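Local structure of extracellular invertase (Aspergillus kawachii, 5XH8) at residues Ser101-Gly106 against Asn189-Val194; Pro111-Thr116 against Ser146-Leu151; Leu462-Ser467 against Tyr491-Glu496; Gly476-Ser481 against Ser486-Tyr491. The protein cleaves beta-fructofuranosides such as sucrose as a family 32 glycoside hydrolase and, with its high transfructosylation activity, probably builds fructooligosaccharides such as 1-kestose. All coordinates share one frame; numbering follows the deposited sequence.

Interaction 1: residues Ser101-Gly106 against Asn189-Val194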
loop_
_atom_site.group_PDB
_atom_site.type_symbol
_atom_site.label_atom_id
_atom_site.label_comp_id
_atom_site.label_asym_id
_atom_site.label_seq_id
_atom_site.Cartn_x
_atom_site.Cartn_y
_atom_site.Cartn_z
ATOM N N SER A 101 2.018 -18.474 1.361
ATOM C CA SER A 101 2.467 -19.694 0.740
ATOM C C SER A 101 3.747 -19.440 -0.049
ATOM O O SER A 101 4.114 -18.279 -0.333
ATOM C CB SER A 101 1.365 -20.279 -0.157
ATOM O OG SER A 101 0.904 -19.329 -1.093
ATOM N N VAL A 102 4.413 -20.546 -0.397
ATOM C CA VAL A 102 5.762 -20.494 -0.945
ATOM C C VAL A 102 5.842 -21.036 -2.371
ATOM O O VAL A 102 5.401 -22.164 -2.657
ATOM C CB VAL A 102 6.751 -21.242 -0.033
ATOM C CG1 VAL A 102 8.138 -21.394 -0.692
ATOM C CG2 VAL A 102 6.843 -20.512 1.308
ATOM N N ILE A 103 6.434 -20.218 -3.234
ATOM C CA ILE A 103 6.946 -20.648 -4.543
ATOM C C ILE A 103 8.333 -21.239 -4.290
ATOM O O ILE A 103 9.249 -20.508 -3.951
ATOM C CB ILE A 103 7.031 -19.468 -5.556
ATOM C CG1 ILE A 103 5.641 -18.858 -5.760
ATOM C CG2 ILE A 103 7.658 -19.939 -6.884
ATOM C CD1 ILE A 103 5.638 -17.559 -6.543
ATOM N N PRO A 104 8.484 -22.567 -4.397
ATOM C CA PRO A 104 9.734 -23.181 -3.924
ATOM C C PRO A 104 10.979 -22.754 -4.683
ATOM O O PRO A 104 12.047 -22.554 -4.087
ATOM C CB PRO A 104 9.483 -24.689 -4.108
ATOM C CG PRO A 104 8.006 -24.812 -4.094
ATOM C CD PRO A 104 7.499 -23.586 -4.791
ATOM N N ASN A 105 10.821 -22.591 -5.987
ATOM C CA ASN A 105 11.896 -22.177 -6.853
ATOM C C ASN A 105 11.531 -20.806 -7.406
ATOM O O ASN A 105 11.000 -20.697 -8.507
ATOM C CB ASN A 105 12.057 -23.216 -7.973
ATOM C CG ASN A 105 13.486 -23.302 -8.467
ATOM O OD1 ASN A 105 14.171 -22.291 -8.572
ATOM N ND2 ASN A 105 13.965 -24.530 -8.720
ATOM N N GLY A 106 11.783 -19.764 -6.613
ATOM C CA GLY A 106 11.290 -18.437 -6.922
ATOM C C GLY A 106 12.398 -17.484 -7.293
ATOM O O GLY A 106 13.268 -17.813 -8.115
ATOM N N ASN A 189 3.146 -23.373 -17.044
ATOM C CA ASN A 189 3.674 -23.379 -15.667
ATOM C C ASN A 189 3.717 -21.996 -15.038
ATOM O O ASN A 189 4.551 -21.723 -14.179
ATOM C CB ASN A 189 5.039 -24.063 -15.602
ATOM C CG ASN A 189 5.010 -25.430 -16.256
ATOM O OD1 ASN A 189 3.993 -26.129 -16.208
ATOM N ND2 ASN A 189 6.100 -25.802 -16.890
ATOM N N THR A 190 2.779 -21.161 -15.484
ATOM C CA THR A 190 2.429 -19.922 -14.838
ATOM C C THR A 190 2.040 -20.220 -13.373
ATOM O O THR A 190 1.367 -21.193 -13.082
ATOM C CB THR A 190 1.251 -19.232 -15.585
ATOM O OG1 THR A 190 1.737 -18.645 -16.813
ATOM C CG2 THR A 190 0.584 -18.156 -14.755
ATOM N N TRP A 191 2.427 -19.322 -12.486
ATOM C CA TRP A 191 2.025 -19.389 -11.084
ATOM C C TRP A 191 0.762 -18.577 -10.964
ATOM O O TRP A 191 0.719 -17.427 -11.413
ATOM C CB TRP A 191 3.126 -18.853 -10.166
ATOM C CG TRP A 191 4.188 -19.875 -9.882
ATOM C CD1 TRP A 191 5.450 -19.963 -10.453
ATOM C CD2 TRP A 191 4.108 -20.937 -8.934
ATOM N NE1 TRP A 191 6.129 -21.025 -9.916
ATOM C CE2 TRP A 191 5.335 -21.640 -8.984
ATOM C CE3 TRP A 191 3.120 -21.360 -8.032
ATOM C CZ2 TRP A 191 5.594 -22.756 -8.186
ATOM C CZ3 TRP A 191 3.385 -22.470 -7.234
ATOM C CH2 TRP A 191 4.603 -23.156 -7.322
ATOM N N TYR A 192 -0.279 -19.212 -10.428
ATOM C CA TYR A 192 -1.519 -18.575 -10.017
ATOM C C TYR A 192 -1.496 -18.327 -8.510
ATOM O O TYR A 192 -0.775 -19.004 -7.786
ATOM C CB TYR A 192 -2.733 -19.450 -10.374
ATOM C CG TYR A 192 -2.781 -19.713 -11.865
ATOM C CD1 TYR A 192 -3.324 -18.766 -12.744
ATOM C CD2 TYR A 192 -2.212 -20.857 -12.399
ATOM C CE1 TYR A 192 -3.333 -18.986 -14.112
ATOM C CE2 TYR A 192 -2.215 -21.087 -13.767
ATOM C CZ TYR A 192 -2.774 -20.154 -14.621
ATOM O OH TYR A 192 -2.748 -20.373 -15.980
ATOM N N THR A 193 -2.301 -17.365 -8.077
ATOM C CA THR A 193 -2.570 -17.132 -6.673
ATOM C C THR A 193 -4.052 -16.962 -6.497
ATOM O O THR A 193 -4.675 -16.202 -7.232
ATOM C CB THR A 193 -1.846 -15.862 -6.163
ATOM O OG1 THR A 193 -0.423 -16.048 -6.274
ATOM C CG2 THR A 193 -2.194 -15.601 -4.727
ATOM N N VAL A 194 -4.618 -17.668 -5.523
ATOM C CA VAL A 194 -5.934 -17.307 -4.989
ATOM C C VAL A 194 -5.782 -16.555 -3.678
ATOM O O VAL A 194 -4.911 -16.879 -2.860
ATOM C CB VAL A 194 -6.957 -18.464 -4.821
ATOM C CG1 VAL A 194 -7.463 -18.913 -6.194
ATOM C CG2 VAL A 194 -6.401 -19.631 -4.016
#
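S101 OG is gripped by two backbone groups, P172 O and V174 N, two residues ahead of I103, whose side chain lies on the indole of W191. The hydroxyl thus ties its strand to one that runs beside W191, whereas the meeting of 101-106 with 189-194 is itself entirely apolar. Its centre is the methyl CG2 of I103, which stands over one face of the indole, 3.4 Å above the ring plane and displaced toward the rim. A CH-pi contact results: CG2 is 3.9 Å from the centroid of the five-membered ring, 29° off its normal. I103 CG2 is 3.6 Å from both W191 CE2 and W191 NE1. What brings the methyl down is the first torsion of I103 (chi1 -60°), which turns CG2 opposite to the backbone N and sets CG1 opposite the carbonyl carbon, from where it reaches only W191 CD2, at 4.1 Å. The two side chains therefore run past one another in opposite senses. P104 extends the apolar surface beyond the isoleucine: its CD comes to 3.9 Å from W191 CH2, at the far end of the six-membered ring, with an oblique approach. F216 also touches I103, and P49 touches P104. The strands belong to two successive four-stranded antiparallel sheets, as expected for neighbouring blades of the family 32 beta-propeller. I103 ends strand 96-103, an outermost strand of its sheet, while W191 packs on V174 and Q176 of strand 166-176 and pairs through its backbone with Q211 of strand 203-211.

Interaction 2: residues Pro111-Thr116 against Ser146-Leu151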
loop_
_atom_site.group_PDB
_atom_site.type_symbol
_atom_site.label_atom_id
_atom_site.label_comp_id
_atom_site.label_asym_id
_atom_site.label_seq_id
_atom_site.Cartn_x
_atom_site.Cartn_y
_atom_site.Cartn_z
ATOM N N PRO A 111 13.262 -20.202 -2.091
ATOM C CA PRO A 111 11.876 -20.275 -1.635
ATOM C C PRO A 111 11.352 -18.852 -1.432
ATOM O O PRO A 111 12.012 -18.023 -0.766
ATOM C CB PRO A 111 11.971 -21.035 -0.303
ATOM C CG PRO A 111 13.294 -21.752 -0.349
ATOM C CD PRO A 111 14.190 -20.883 -1.166
ATOM N N THR A 112 10.239 -18.554 -2.075
ATOM C CA THR A 112 9.727 -17.195 -2.149
ATOM C C THR A 112 8.334 -17.198 -1.521
ATOM O O THR A 112 7.425 -17.828 -2.021
ATOM C CB THR A 112 9.729 -16.693 -3.605
ATOM O OG1 THR A 112 11.091 -16.612 -4.078
ATOM C CG2 THR A 112 9.091 -15.317 -3.697
ATOM N N LEU A 113 8.201 -16.510 -0.394
ATOM C CA LEU A 113 6.939 -16.438 0.362
ATOM C C LEU A 113 6.114 -15.250 -0.103
ATOM O O LEU A 113 6.597 -14.109 -0.076
ATOM C CB LEU A 113 7.238 -16.274 1.855
ATOM C CG LEU A 113 6.053 -16.015 2.788
ATOM C CD1 LEU A 113 5.154 -17.216 2.869
ATOM C CD2 LEU A 113 6.566 -15.630 4.171
ATOM N N LEU A 114 4.875 -15.519 -0.511
ATOM C CA LEU A 114 3.868 -14.492 -0.702
ATOM C C LEU A 114 2.887 -14.601 0.474
ATOM O O LEU A 114 2.262 -15.642 0.660
ATOM C CB LEU A 114 3.133 -14.687 -2.036
ATOM C CG LEU A 114 2.058 -13.663 -2.403
ATOM C CD1 LEU A 114 2.625 -12.266 -2.560
ATOM C CD2 LEU A 114 1.342 -14.079 -3.678
ATOM N N TYR A 115 2.729 -13.524 1.238
ATOM C CA TYR A 115 1.964 -13.572 2.485
ATOM C C TYR A 115 1.180 -12.306 2.736
ATOM O O TYR A 115 1.471 -11.232 2.151
ATOM C CB TYR A 115 2.906 -13.836 3.666
ATOM C CG TYR A 115 3.763 -12.646 4.106
ATOM C CD1 TYR A 115 4.938 -12.320 3.431
ATOM C CD2 TYR A 115 3.397 -11.862 5.190
ATOM C CE1 TYR A 115 5.713 -11.240 3.826
ATOM C CE2 TYR A 115 4.159 -10.768 5.578
ATOM C CZ TYR A 115 5.320 -10.461 4.897
ATOM O OH TYR A 115 6.092 -9.404 5.304
ATOM N N THR A 116 0.194 -12.417 3.615
ATOM C CA THR A 116 -0.615 -11.258 3.963
ATOM C C THR A 116 0.075 -10.449 5.057
ATOM O O THR A 116 0.209 -10.901 6.200
ATOM C CB THR A 116 -2.047 -11.613 4.373
ATOM O OG1 THR A 116 -2.707 -12.268 3.279
ATOM C CG2 THR A 116 -2.828 -10.333 4.713
ATOM N N SER A 146 15.162 -21.126 7.420
ATOM C CA SER A 146 15.142 -20.638 8.793
ATOM C C SER A 146 14.699 -19.182 8.925
ATOM O O SER A 146 14.120 -18.818 9.951
ATOM C CB SER A 146 16.497 -20.840 9.453
ATOM O OG SER A 146 16.706 -22.221 9.698
ATOM N N ASN A 147 14.976 -18.362 7.918
ATOM C CA ASN A 147 14.555 -16.957 7.901
ATOM C C ASN A 147 14.052 -16.600 6.519
ATOM O O ASN A 147 14.725 -16.845 5.534
ATOM C CB ASN A 147 15.708 -16.014 8.260
ATOM C CG ASN A 147 16.165 -16.195 9.675
ATOM O OD1 ASN A 147 15.570 -15.645 10.576
ATOM N ND2 ASN A 147 17.199 -17.017 9.890
ATOM N N PHE A 148 12.855 -16.034 6.462
ATOM C CA PHE A 148 12.350 -15.427 5.257
ATOM C C PHE A 148 12.551 -13.908 5.360
ATOM O O PHE A 148 11.884 -13.246 6.120
ATOM C CB PHE A 148 10.891 -15.829 5.025
ATOM C CG PHE A 148 10.763 -17.185 4.393
ATOM C CD1 PHE A 148 10.925 -18.342 5.161
ATOM C CD2 PHE A 148 10.574 -17.309 3.030
ATOM C CE1 PHE A 148 10.864 -19.598 4.576
ATOM C CE2 PHE A 148 10.496 -18.556 2.436
ATOM C CZ PHE A 148 10.637 -19.708 3.213
ATOM N N THR A 149 13.515 -13.397 4.601
ATOM C CA THR A 149 13.856 -11.991 4.574
ATOM C C THR A 149 12.855 -11.247 3.717
ATOM O O THR A 149 12.693 -11.533 2.524
ATOM C CB THR A 149 15.243 -11.784 3.950
ATOM O OG1 THR A 149 16.138 -12.741 4.511
ATOM C CG2 THR A 149 15.763 -10.343 4.209
ATOM N N LYS A 150 12.224 -10.248 4.305
ATOM C CA LYS A 150 11.260 -9.447 3.564
ATOM C C LYS A 150 11.964 -8.674 2.469
ATOM O O LYS A 150 13.001 -8.084 2.714
ATOM C CB LYS A 150 10.548 -8.488 4.497
ATOM C CG LYS A 150 9.749 -9.216 5.578
ATOM C CD LYS A 150 9.379 -8.265 6.699
ATOM C CE LYS A 150 8.778 -8.998 7.879
ATOM N NZ LYS A 150 8.370 -8.029 8.929
ATOM N N LEU A 151 11.419 -8.694 1.260
ATOM C CA LEU A 151 11.942 -7.824 0.215
ATOM C C LEU A 151 11.738 -6.374 0.658
ATOM O O LEU A 151 10.685 -6.027 1.232
ATOM C CB LEU A 151 11.233 -8.056 -1.132
ATOM C CG LEU A 151 11.392 -9.402 -1.829
ATOM C CD1 LEU A 151 10.947 -9.242 -3.274
ATOM C CD2 LEU A 151 12.823 -9.945 -1.758
#
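F148 gives the most surface to this contact, and its ring is received by L113 and P111 from strand 112-118 and the residue just before it. L113 CB comes to 3.7 Å from F148 CD2. Further round the same ring, P111 CB approaches CE2 at 4.0 Å, and the carbonyl oxygen P111 O lies 3.6 Å from F148 CE2; L113 CB and P111 O both approach at a slant. With chi1 at -81°, F148 holds CG opposite its own carbonyl carbon, and the ring reaches down to the strand. Strand 112-118 and strand 149-150 are second and fourth in one antiparallel four-stranded sheet, a blade of the beta-propeller; strand 134-140 lies between them and makes the backbone bonds, L113 with A139 and Y115 with S137, so the side chains meet across an intervening strand. Y115 makes the second meeting point. Its phenol crosses the extended K150 chain at about a right angle, and Y115 OH sits 3.7 Å from K150 CG, with CD and CE equally near. The polar ends share D93: Y115 OH is hydrogen-bonded to one carboxylate oxygen, while K150 NZ forms a salt bridge with the other and also hydrogen-bonds V87 O. A bound glycerol lies about 4 Å from the K150 side chain.

Interaction 3: residues Leu462-Ser467 against Tyr491-Glu496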
loop_
_atom_site.group_PDB
_atom_site.type_symbol
_atom_site.label_atom_id
_atom_site.label_comp_id
_atom_site.label_asym_id
_atom_site.label_seq_id
_atom_site.Cartn_x
_atom_site.Cartn_y
_atom_site.Cartn_z
ATOM N N LEU A 462 -17.317 -52.571 11.314
ATOM C CA LEU A 462 -18.641 -52.801 11.848
ATOM C C LEU A 462 -19.575 -53.058 10.665
ATOM O O LEU A 462 -19.668 -52.226 9.744
ATOM C CB LEU A 462 -19.131 -51.606 12.672
ATOM C CG LEU A 462 -18.610 -51.445 14.107
ATOM C CD1 LEU A 462 -17.106 -51.210 14.143
ATOM C CD2 LEU A 462 -19.356 -50.329 14.821
ATOM N N SER A 463 -20.251 -54.214 10.695
ATOM C CA SER A 463 -21.248 -54.582 9.684
ATOM C C SER A 463 -22.620 -54.570 10.309
ATOM O O SER A 463 -22.796 -55.000 11.453
ATOM C CB SER A 463 -20.943 -55.954 9.125
ATOM O OG SER A 463 -19.610 -55.992 8.666
ATOM N N PHE A 464 -23.584 -54.042 9.564
ATOM C CA PHE A 464 -24.938 -53.804 10.050
ATOM C C PHE A 464 -25.943 -54.518 9.145
ATOM O O PHE A 464 -25.735 -54.564 7.928
ATOM C CB PHE A 464 -25.244 -52.302 10.056
ATOM C CG PHE A 464 -24.316 -51.493 10.929
ATOM C CD1 PHE A 464 -24.505 -51.445 12.306
ATOM C CD2 PHE A 464 -23.251 -50.793 10.374
ATOM C CE1 PHE A 464 -23.663 -50.696 13.113
ATOM C CE2 PHE A 464 -22.397 -50.046 11.179
ATOM C CZ PHE A 464 -22.606 -49.998 12.549
ATOM N N PRO A 465 -27.036 -55.060 9.724
ATOM C CA PRO A 465 -28.042 -55.750 8.912
ATOM C C PRO A 465 -28.931 -54.743 8.209
ATOM O O PRO A 465 -28.989 -53.587 8.643
ATOM C CB PRO A 465 -28.843 -56.521 9.956
ATOM C CG PRO A 465 -28.811 -55.635 11.156
ATOM C CD PRO A 465 -27.441 -55.006 11.146
ATOM N N ALA A 466 -29.644 -55.180 7.167
ATOM C CA ALA A 466 -30.562 -54.306 6.405
ATOM C C ALA A 466 -31.489 -53.469 7.283
ATOM O O ALA A 466 -31.767 -52.314 6.964
ATOM C CB ALA A 466 -31.387 -55.127 5.420
ATOM N N SER A 467 -31.946 -54.041 8.394
ATOM C CA SER A 467 -32.862 -53.348 9.313
ATOM C C SER A 467 -32.256 -52.186 10.114
ATOM O O SER A 467 -33.000 -51.423 10.717
ATOM C CB SER A 467 -33.468 -54.344 10.301
ATOM O OG SER A 467 -32.456 -55.066 10.971
ATOM N N TYR A 491 -21.348 -44.866 15.545
ATOM C CA TYR A 491 -22.170 -44.596 14.367
ATOM C C TYR A 491 -23.646 -44.661 14.737
ATOM O O TYR A 491 -24.064 -45.490 15.536
ATOM C CB TYR A 491 -21.873 -45.568 13.231
ATOM C CG TYR A 491 -22.515 -45.133 11.934
ATOM C CD1 TYR A 491 -21.935 -44.125 11.154
ATOM C CD2 TYR A 491 -23.721 -45.692 11.497
ATOM C CE1 TYR A 491 -22.527 -43.695 9.971
ATOM C CE2 TYR A 491 -24.323 -45.272 10.312
ATOM C CZ TYR A 491 -23.724 -44.275 9.547
ATOM O OH TYR A 491 -24.318 -43.839 8.376
ATOM N N GLN A 492 -24.419 -43.784 14.124
ATOM C CA GLN A 492 -25.824 -43.593 14.385
ATOM C C GLN A 492 -26.528 -43.526 13.021
ATOM O O GLN A 492 -26.226 -42.633 12.209
ATOM C CB GLN A 492 -25.952 -42.281 15.143
ATOM C CG GLN A 492 -27.337 -41.837 15.515
ATOM C CD GLN A 492 -27.298 -40.619 16.411
ATOM O OE1 GLN A 492 -27.268 -39.486 15.942
ATOM N NE2 GLN A 492 -27.302 -40.847 17.710
ATOM N N PHE A 493 -27.437 -44.471 12.745
ATOM C CA PHE A 493 -28.175 -44.462 11.462
ATOM C C PHE A 493 -29.253 -43.407 11.353
ATOM O O PHE A 493 -29.526 -42.980 10.248
ATOM C CB PHE A 493 -28.776 -45.834 11.119
ATOM C CG PHE A 493 -27.792 -46.779 10.508
ATOM C CD1 PHE A 493 -27.028 -47.603 11.311
ATOM C CD2 PHE A 493 -27.616 -46.826 9.138
ATOM C CE1 PHE A 493 -26.116 -48.473 10.760
ATOM C CE2 PHE A 493 -26.700 -47.697 8.575
ATOM C CZ PHE A 493 -25.949 -48.522 9.392
ATOM N N SER A 494 -29.848 -42.975 12.462
ATOM C CA SER A 494 -30.954 -41.994 12.427
ATOM C C SER A 494 -30.648 -40.714 11.649
ATOM O O SER A 494 -31.522 -40.186 10.955
ATOM C CB SER A 494 -31.361 -41.604 13.837
ATOM O OG SER A 494 -30.263 -41.033 14.522
ATOM N N ASN A 495 -29.416 -40.211 11.790
ATOM C CA ASN A 495 -28.931 -39.060 10.998
ATOM C C ASN A 495 -27.632 -39.365 10.247
ATOM O O ASN A 495 -26.916 -38.448 9.816
ATOM C CB ASN A 495 -28.760 -37.833 11.890
ATOM C CG ASN A 495 -27.858 -38.092 13.099
ATOM O OD1 ASN A 495 -27.289 -39.167 13.273
ATOM N ND2 ASN A 495 -27.739 -37.091 13.944
ATOM N N GLU A 496 -27.346 -40.656 10.069
ATOM C CA GLU A 496 -26.185 -41.102 9.347
ATOM C C GLU A 496 -24.914 -40.357 9.808
ATOM O O GLU A 496 -24.225 -39.756 8.985
ATOM C CB GLU A 496 -26.404 -40.881 7.854
ATOM C CG GLU A 496 -27.620 -41.572 7.264
ATOM C CD GLU A 496 -27.629 -41.435 5.763
ATOM O OE1 GLU A 496 -28.084 -40.386 5.292
ATOM O OE2 GLU A 496 -27.137 -42.344 5.049
#
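F464 and F493 meet as a T-shaped aromatic pair, F493 presenting its edge to one face of F464. The planes stand at 82° and the centroids are 4.9 Å apart. The leading atom is F493 CE1, which lies 3.5 Å from F464 CG and is therefore displaced from the middle of the face toward the root of the side chain. Beside it F493 CZ reaches F464 CD2 at 3.7 Å, and even F464 CB comes within 3.9 Å of F493 CZ. Each phenylalanine owes its direction to its first torsion. In F464 (chi1 -60°) CG stands opposite the carbonyl carbon, with the ring swung to the side of its backbone N; F493 has a similar rotation (chi1 -81°), and its ring extends from the 491-496 segment with the CE1-CZ edge foremost. Y491 adopts a different rotamer, with CG opposite the backbone N, and this carries its phenol to a face of F493, with Y491 CE2 3.5 Å from the F493 ring plane, over its centre. F493 consequently acts in two ways at once, as the edge donor to F464 and as the face that receives Y491. The backbone beyond F493 then folds back, E496 N bonding to F493 O at 3.2 Å, which closes the turn leading into strand 497-501. L473 packs against both phenylalanines, and A468 touches F493. Since F464 lies at the end of strand 455-463 of one antiparallel sheet and F493 at the end of strand 487-492 of the other, the aromatic pair bridges the two layers, an arrangement that fits the beta-sandwich of the family 32 C-terminal domain.

Interaction 4: residues Gly476-Ser481 against Ser486-Tyr491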
loop_
_atom_site.group_PDB
_atom_site.type_symbol
_atom_site.label_atom_id
_atom_site.label_comp_id
_atom_site.label_asym_id
_atom_site.label_seq_id
_atom_site.Cartn_x
_atom_site.Cartn_y
_atom_site.Cartn_z
ATOM N N GLY A 476 -20.487 -48.525 18.490
ATOM C CA GLY A 476 -19.111 -48.133 18.335
ATOM C C GLY A 476 -18.244 -48.619 19.472
ATOM O O GLY A 476 -18.301 -49.795 19.839
ATOM N N PHE A 477 -17.429 -47.720 20.021
ATOM C CA PHE A 477 -16.542 -48.058 21.121
ATOM C C PHE A 477 -16.575 -47.008 22.203
ATOM O O PHE A 477 -16.867 -45.844 21.960
ATOM C CB PHE A 477 -15.109 -48.236 20.646
ATOM C CG PHE A 477 -14.941 -49.292 19.600
ATOM C CD1 PHE A 477 -14.688 -50.614 19.959
ATOM C CD2 PHE A 477 -15.025 -48.968 18.246
ATOM C CE1 PHE A 477 -14.542 -51.589 18.990
ATOM C CE2 PHE A 477 -14.874 -49.942 17.275
ATOM C CZ PHE A 477 -14.638 -51.254 17.646
ATOM N N GLN A 478 -16.275 -47.459 23.412
ATOM C CA GLN A 478 -16.072 -46.603 24.545
ATOM C C GLN A 478 -14.571 -46.646 24.810
ATOM O O GLN A 478 -13.994 -47.723 24.898
ATOM C CB GLN A 478 -16.868 -47.116 25.743
ATOM C CG GLN A 478 -16.984 -46.106 26.852
ATOM C CD GLN A 478 -17.716 -46.651 28.069
ATOM O OE1 GLN A 478 -17.157 -47.399 28.868
ATOM N NE2 GLN A 478 -18.958 -46.252 28.223
ATOM N N ILE A 479 -13.936 -45.484 24.902
ATOM C CA ILE A 479 -12.479 -45.402 25.065
ATOM C C ILE A 479 -12.127 -44.493 26.216
ATOM O O ILE A 479 -12.984 -43.767 26.714
ATOM C CB ILE A 479 -11.773 -44.903 23.775
ATOM C CG1 ILE A 479 -12.232 -43.474 23.403
ATOM C CG2 ILE A 479 -12.037 -45.871 22.630
ATOM C CD1 ILE A 479 -11.459 -42.864 22.245
ATOM N N LEU A 480 -10.857 -44.523 26.610
ATOM C CA LEU A 480 -10.354 -43.666 27.679
ATOM C C LEU A 480 -11.260 -43.761 28.941
ATOM O O LEU A 480 -11.685 -42.747 29.507
ATOM C CB LEU A 480 -10.217 -42.214 27.175
ATOM C CG LEU A 480 -9.256 -41.997 25.991
ATOM C CD1 LEU A 480 -9.461 -40.620 25.340
ATOM C CD2 LEU A 480 -7.818 -42.195 26.442
ATOM N N SER A 481 -11.546 -45.004 29.328
ATOM C CA SER A 481 -12.534 -45.332 30.375
ATOM C C SER A 481 -11.907 -45.763 31.666
ATOM O O SER A 481 -10.904 -46.474 31.690
ATOM C CB SER A 481 -13.442 -46.479 29.943
ATOM O OG SER A 481 -14.329 -46.024 28.957
ATOM N N SER A 486 -15.110 -41.542 30.731
ATOM C CA SER A 486 -15.247 -42.341 29.524
ATOM C C SER A 486 -15.544 -41.443 28.324
ATOM O O SER A 486 -16.163 -40.392 28.448
ATOM C CB SER A 486 -16.388 -43.372 29.662
ATOM O OG SER A 486 -17.618 -42.711 29.875
ATOM N N THR A 487 -15.157 -41.913 27.154
ATOM C CA THR A 487 -15.514 -41.253 25.910
ATOM C C THR A 487 -16.130 -42.278 24.979
ATOM O O THR A 487 -15.588 -43.373 24.847
ATOM C CB THR A 487 -14.251 -40.657 25.259
ATOM O OG1 THR A 487 -13.681 -39.698 26.154
ATOM C CG2 THR A 487 -14.596 -40.008 23.939
ATOM N N THR A 488 -17.223 -41.920 24.312
ATOM C CA THR A 488 -17.900 -42.858 23.418
ATOM C C THR A 488 -17.945 -42.312 22.012
ATOM O O THR A 488 -18.337 -41.165 21.790
ATOM C CB THR A 488 -19.315 -43.198 23.928
ATOM O OG1 THR A 488 -19.211 -43.568 25.296
ATOM C CG2 THR A 488 -19.879 -44.373 23.192
ATOM N N VAL A 489 -17.501 -43.144 21.075
ATOM C CA VAL A 489 -17.458 -42.819 19.661
ATOM C C VAL A 489 -18.349 -43.839 18.980
ATOM O O VAL A 489 -18.066 -45.040 19.068
ATOM C CB VAL A 489 -16.019 -42.957 19.086
ATOM C CG1 VAL A 489 -16.017 -42.719 17.583
ATOM C CG2 VAL A 489 -15.066 -42.009 19.788
ATOM N N TYR A 490 -19.383 -43.395 18.277
ATOM C CA TYR A 490 -20.321 -44.350 17.679
ATOM C C TYR A 490 -20.939 -43.897 16.368
ATOM O O TYR A 490 -21.003 -42.708 16.096
ATOM C CB TYR A 490 -21.408 -44.685 18.696
ATOM C CG TYR A 490 -22.273 -43.521 19.142
ATOM C CD1 TYR A 490 -21.926 -42.747 20.251
ATOM C CD2 TYR A 490 -23.463 -43.233 18.498
ATOM C CE1 TYR A 490 -22.736 -41.719 20.691
ATOM C CE2 TYR A 490 -24.274 -42.192 18.924
ATOM C CZ TYR A 490 -23.907 -41.445 20.016
ATOM O OH TYR A 490 -24.715 -40.423 20.422
ATOM N N TYR A 491 -21.348 -44.866 15.545
ATOM C CA TYR A 491 -22.170 -44.596 14.367
ATOM C C TYR A 491 -23.646 -44.661 14.737
ATOM O O TYR A 491 -24.064 -45.490 15.536
ATOM C CB TYR A 491 -21.873 -45.568 13.231
ATOM C CG TYR A 491 -22.515 -45.133 11.934
ATOM C CD1 TYR A 491 -21.935 -44.125 11.154
ATOM C CD2 TYR A 491 -23.721 -45.692 11.497
ATOM C CE1 TYR A 491 -22.527 -43.695 9.971
ATOM C CE2 TYR A 491 -24.323 -45.272 10.312
ATOM C CZ TYR A 491 -23.724 -44.275 9.547
ATOM O OH TYR A 491 -24.318 -43.839 8.376
HETATM O O HOH W 1 -12.575 -40.240 28.617
#
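F477 and V489 form a hydrogen-bonded antiparallel pair, with F477 N to V489 O and V489 N to F477 O both 2.9 Å long. The next such pair, I479 with T487, includes the shorter bond from I479 N to T487 O, 2.7 Å at a nearly straight 170°. This ladder is the tight part. The side chains of F477, I479, T487 and V489 share one face of it, where I479 CG1 stands 3.9 Å from T487 CB and I479 packs on V546 of the other sheet. G476 lets the strands draw close, its CA lying 3.3 Å from V489 O. Contacts on the other face, among partly exposed residues, are sparser. Q478, extended with CG opposite its backbone N (chi1 -166°), sends CG to 3.7 Å from T488 OG1, and its OE1 takes a bond from S481 OG, 3.1 Å long and arriving from above the carbonyl plane. At the turn end of the hairpin a water donates to L480 O and accepts from T487 OG1, which also bonds T505 OG1. L480 and S481, both facing N574, fit a G1 beta bulge. The whole is a beta hairpin, strands 474-481 and 487-492, in one layer of a beta-sandwich.

From the N terminus, 101-106 leads into 111-116, and interaction 2 closes its loop at 146-151, nested inside the longer loop that interaction 1 closes at 189-194. The two touch through neighbouring strands 96-103 and 112-118, with I103 N 2.9 Å from T112 O, so one blade is packed internally by interaction 2 and joined to the next by interaction 1. Farther along the chain, in series with these two, come interactions 3 and 4, in the C-terminal family region. There the hairpin of interaction 4 is nested inside the loop of interaction 3, and Y491 belongs to both. The propeller and sandwich contacts lie on opposite sides of the chain's centre, with interactions 1 and 3 about 45 Å apart between centres.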